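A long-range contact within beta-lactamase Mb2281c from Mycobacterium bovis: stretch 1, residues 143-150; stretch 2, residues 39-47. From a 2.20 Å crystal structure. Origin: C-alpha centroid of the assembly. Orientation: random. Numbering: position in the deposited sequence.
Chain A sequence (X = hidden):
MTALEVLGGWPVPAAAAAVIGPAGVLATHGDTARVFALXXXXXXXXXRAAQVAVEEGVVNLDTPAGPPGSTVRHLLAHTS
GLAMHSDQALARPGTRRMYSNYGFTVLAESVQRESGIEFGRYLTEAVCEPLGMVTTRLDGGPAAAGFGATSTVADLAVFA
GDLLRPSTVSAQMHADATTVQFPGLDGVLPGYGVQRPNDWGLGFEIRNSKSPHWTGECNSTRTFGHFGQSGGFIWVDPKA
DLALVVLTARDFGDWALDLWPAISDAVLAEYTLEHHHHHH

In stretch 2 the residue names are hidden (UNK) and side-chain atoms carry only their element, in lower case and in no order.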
# COMPACT_ATOMS: atom_id res chain seq x y z
N ALA A 143 16.46 4.89 0.94
CA ALA A 143 16.12 6.23 0.49
C ALA A 143 14.91 6.20 -0.44
O ALA A 143 14.19 7.19 -0.57
CB ALA A 143 17.31 6.87 -0.23
N ALA A 144 14.68 5.07 -1.09
CA ALA A 144 13.56 4.94 -2.00
C ALA A 144 12.49 3.98 -1.49
O ALA A 144 11.59 3.58 -2.25
CB ALA A 144 14.06 4.50 -3.37
N ALA A 145 12.58 3.63 -0.22
CA ALA A 145 11.63 2.70 0.41
C ALA A 145 10.19 3.17 0.33
O ALA A 145 9.26 2.38 0.51
CB ALA A 145 12.01 2.49 1.86
N GLY A 146 9.98 4.46 0.07
CA GLY A 146 8.63 4.95 0.00
C GLY A 146 8.03 5.08 -1.39
O GLY A 146 6.84 5.37 -1.51
N PHE A 147 8.81 4.81 -2.43
CA PHE A 147 8.29 5.01 -3.79
C PHE A 147 9.11 4.42 -4.94
O PHE A 147 8.73 4.58 -6.10
CB PHE A 147 8.20 6.51 -4.02
CG PHE A 147 9.51 7.21 -3.84
CD1 PHE A 147 10.42 7.31 -4.89
CD2 PHE A 147 9.89 7.68 -2.58
CE1 PHE A 147 11.69 7.88 -4.70
CE2 PHE A 147 11.15 8.24 -2.36
CZ PHE A 147 12.05 8.34 -3.43
N GLY A 148 10.21 3.74 -4.64
CA GLY A 148 11.05 3.22 -5.70
C GLY A 148 10.84 1.81 -6.21
O GLY A 148 11.63 1.34 -7.02
N ALA A 149 9.78 1.14 -5.77
CA ALA A 149 9.55 -0.22 -6.24
C ALA A 149 8.99 -0.26 -7.67
O ALA A 149 8.30 0.66 -8.14
CB ALA A 149 8.62 -0.95 -5.29
N THR A 150 9.31 -1.36 -8.34
CA THR A 150 8.89 -1.63 -9.70
C THR A 150 8.25 -3.02 -9.66
O THR A 150 8.74 -3.91 -8.96
CB THR A 150 10.15 -1.61 -10.62
OG1 THR A 150 10.29 -0.32 -11.21
CG2 THR A 150 10.06 -2.65 -11.68
N UNK A 39 5.58 3.86 -7.58
CA UNK A 39 5.54 5.07 -6.75
C UNK A 39 5.11 4.60 -5.35
O UNK A 39 5.63 3.60 -4.87
c UNK A 39 4.54 6.09 -7.32
N UNK A 40 4.18 5.30 -4.72
CA UNK A 40 3.73 4.94 -3.37
C UNK A 40 3.05 3.58 -3.22
O UNK A 40 2.74 3.15 -2.11
o UNK A 40 3.56 7.14 -2.41
c UNK A 40 2.81 6.02 -2.80
N UNK A 41 2.79 2.89 -4.33
CA UNK A 41 2.20 1.58 -4.21
C UNK A 41 3.33 0.70 -3.68
O UNK A 41 3.15 -0.49 -3.38
c UNK A 41 1.16 -0.38 -5.45
c UNK A 41 0.54 1.97 -6.06
c UNK A 41 1.68 1.06 -5.58
N UNK A 42 4.51 1.30 -3.56
CA UNK A 42 5.69 0.63 -3.02
C UNK A 42 5.47 0.39 -1.53
O UNK A 42 5.84 -0.65 -1.00
c UNK A 42 6.97 1.50 -3.15
c UNK A 42 8.14 0.87 -2.37
o UNK A 42 7.33 1.63 -4.53
N UNK A 43 4.85 1.36 -0.87
CA UNK A 43 4.64 1.28 0.57
C UNK A 43 4.05 -0.01 1.12
O UNK A 43 4.55 -0.54 2.09
n UNK A 43 5.23 6.77 0.38
c UNK A 43 5.07 6.16 1.74
c UNK A 43 4.66 3.80 0.92
c UNK A 43 4.11 4.96 1.76
c UNK A 43 3.84 2.51 1.04
N UNK A 44 2.98 -0.54 0.50
CA UNK A 44 2.41 -1.78 1.02
C UNK A 44 3.43 -2.93 1.01
O UNK A 44 3.42 -3.80 1.89
c UNK A 44 0.83 -0.66 -0.34
c UNK A 44 2.18 -0.02 -0.62
c UNK A 44 1.23 -2.05 0.08
N UNK A 45 4.33 -2.91 0.03
CA UNK A 45 5.35 -3.95 -0.07
C UNK A 45 6.35 -3.80 1.07
O UNK A 45 6.71 -4.78 1.73
c UNK A 45 5.24 -4.08 -2.69
c UNK A 45 6.13 -3.88 -3.91
c UNK A 45 4.65 -5.50 -2.70
c UNK A 45 6.08 -3.86 -1.42
N UNK A 46 6.81 -2.58 1.30
CA UNK A 46 7.77 -2.31 2.36
C UNK A 46 7.11 -2.57 3.71
O UNK A 46 7.74 -3.12 4.62
c UNK A 46 9.06 -0.64 1.00
c UNK A 46 9.17 -0.54 3.49
c UNK A 46 8.28 -0.85 2.29
N UNK A 47 5.85 -2.17 3.84
CA UNK A 47 5.11 -2.38 5.09
C UNK A 47 5.02 -3.87 5.41
O UNK A 47 5.18 -4.27 6.57
c UNK A 47 3.72 -1.79 4.98
O HOH W 1 8.48 3.45 -8.39

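Position 39 carries a single side-chain carbon, which points away from stretch 1. The contact is made by backbone instead. Its CA lies 3.3 Å from Phe147 O, and its O lies 3.2 Å from Phe147 CA, so the two backbones exchange CA-H...O contacts. One carbon alone means alanine: Ala39.

Position 40 has one carbon followed by one oxygen. CA-to-CB points away from stretch 1, and the CA of position 40 lies 3.6 Å from Gly146 O. A lone hydroxyl on CB identifies Ser40. Its OG is hydrogen-bonded elsewhere in the structure.

Position 41 has three carbons, one bonded to CA and carrying the other two. None comes near stretch 1. A fork at CB made of carbon only is valine: Val41.

Position 42 also forks at the first atom, but its branches are one oxygen and one carbon. The oxygen lies 2.8 Å from Ala149 N and accepts a hydrogen bond from it. The carbon branch lies 3.4 Å from Ala145 O. Valine would have the same shape, but the labels give one branch as oxygen, and its 2.8 Å approach to Ala149 N agrees. The residue is Thr42, with chi1 in the m well. Its OG1 also donates to Ala39 O at 2.6 Å, so the hydroxyl gives one hydrogen bond and receives another.

Position 43 has four carbons in a row ending in nitrogen. CA-to-CB points sideways, yet the chain bends at its last torsion and its end comes nearer. The terminal nitrogen donates to Gly146 O at 2.9 Å. This is Lys43, with chi angles m, t, t and p.

Position 44 has three carbons that close a ring onto the backbone nitrogen. It makes no contact with stretch 1. The ring defines Pro44. Without a backbone N-H it cannot donate a helix hydrogen bond, which is tolerable in the first turn.

Position 45 has four carbons, forked at the second. One of the end carbons is 4.1 Å from Ala149 CB. The fork one atom beyond CB gives Leu45, and the contacting atom is CD1.

Position 46 has three carbons, forked at the first. One branch lies 3.1 Å from Ala145 O and 4.4 Å from Ala145 CB. This is Val46, and the branch is CG2.

Position 47 has one carbon and lies out of reach of stretch 1. It is Ala47.

The contact joins the start of a helix to a loop that leads into a strand, and it buries 396 Å² in total. Two direct hydrogen bonds hold it, from Ala149 N to Thr42 OG1 and from Lys43 NZ to Gly146 O. Both use a side chain of stretch 2 and the backbone of stretch 1. Water 1 adds a bridge: it accepts from Ala39 N at 3.0 Å and donates to Phe147 O at 2.6 Å and Ala149 O at 2.8 Å. Small apolar contacts from Leu45 and Val46 complete the packing.

Stretch 2, residues 39-47: ASVTKPLVA
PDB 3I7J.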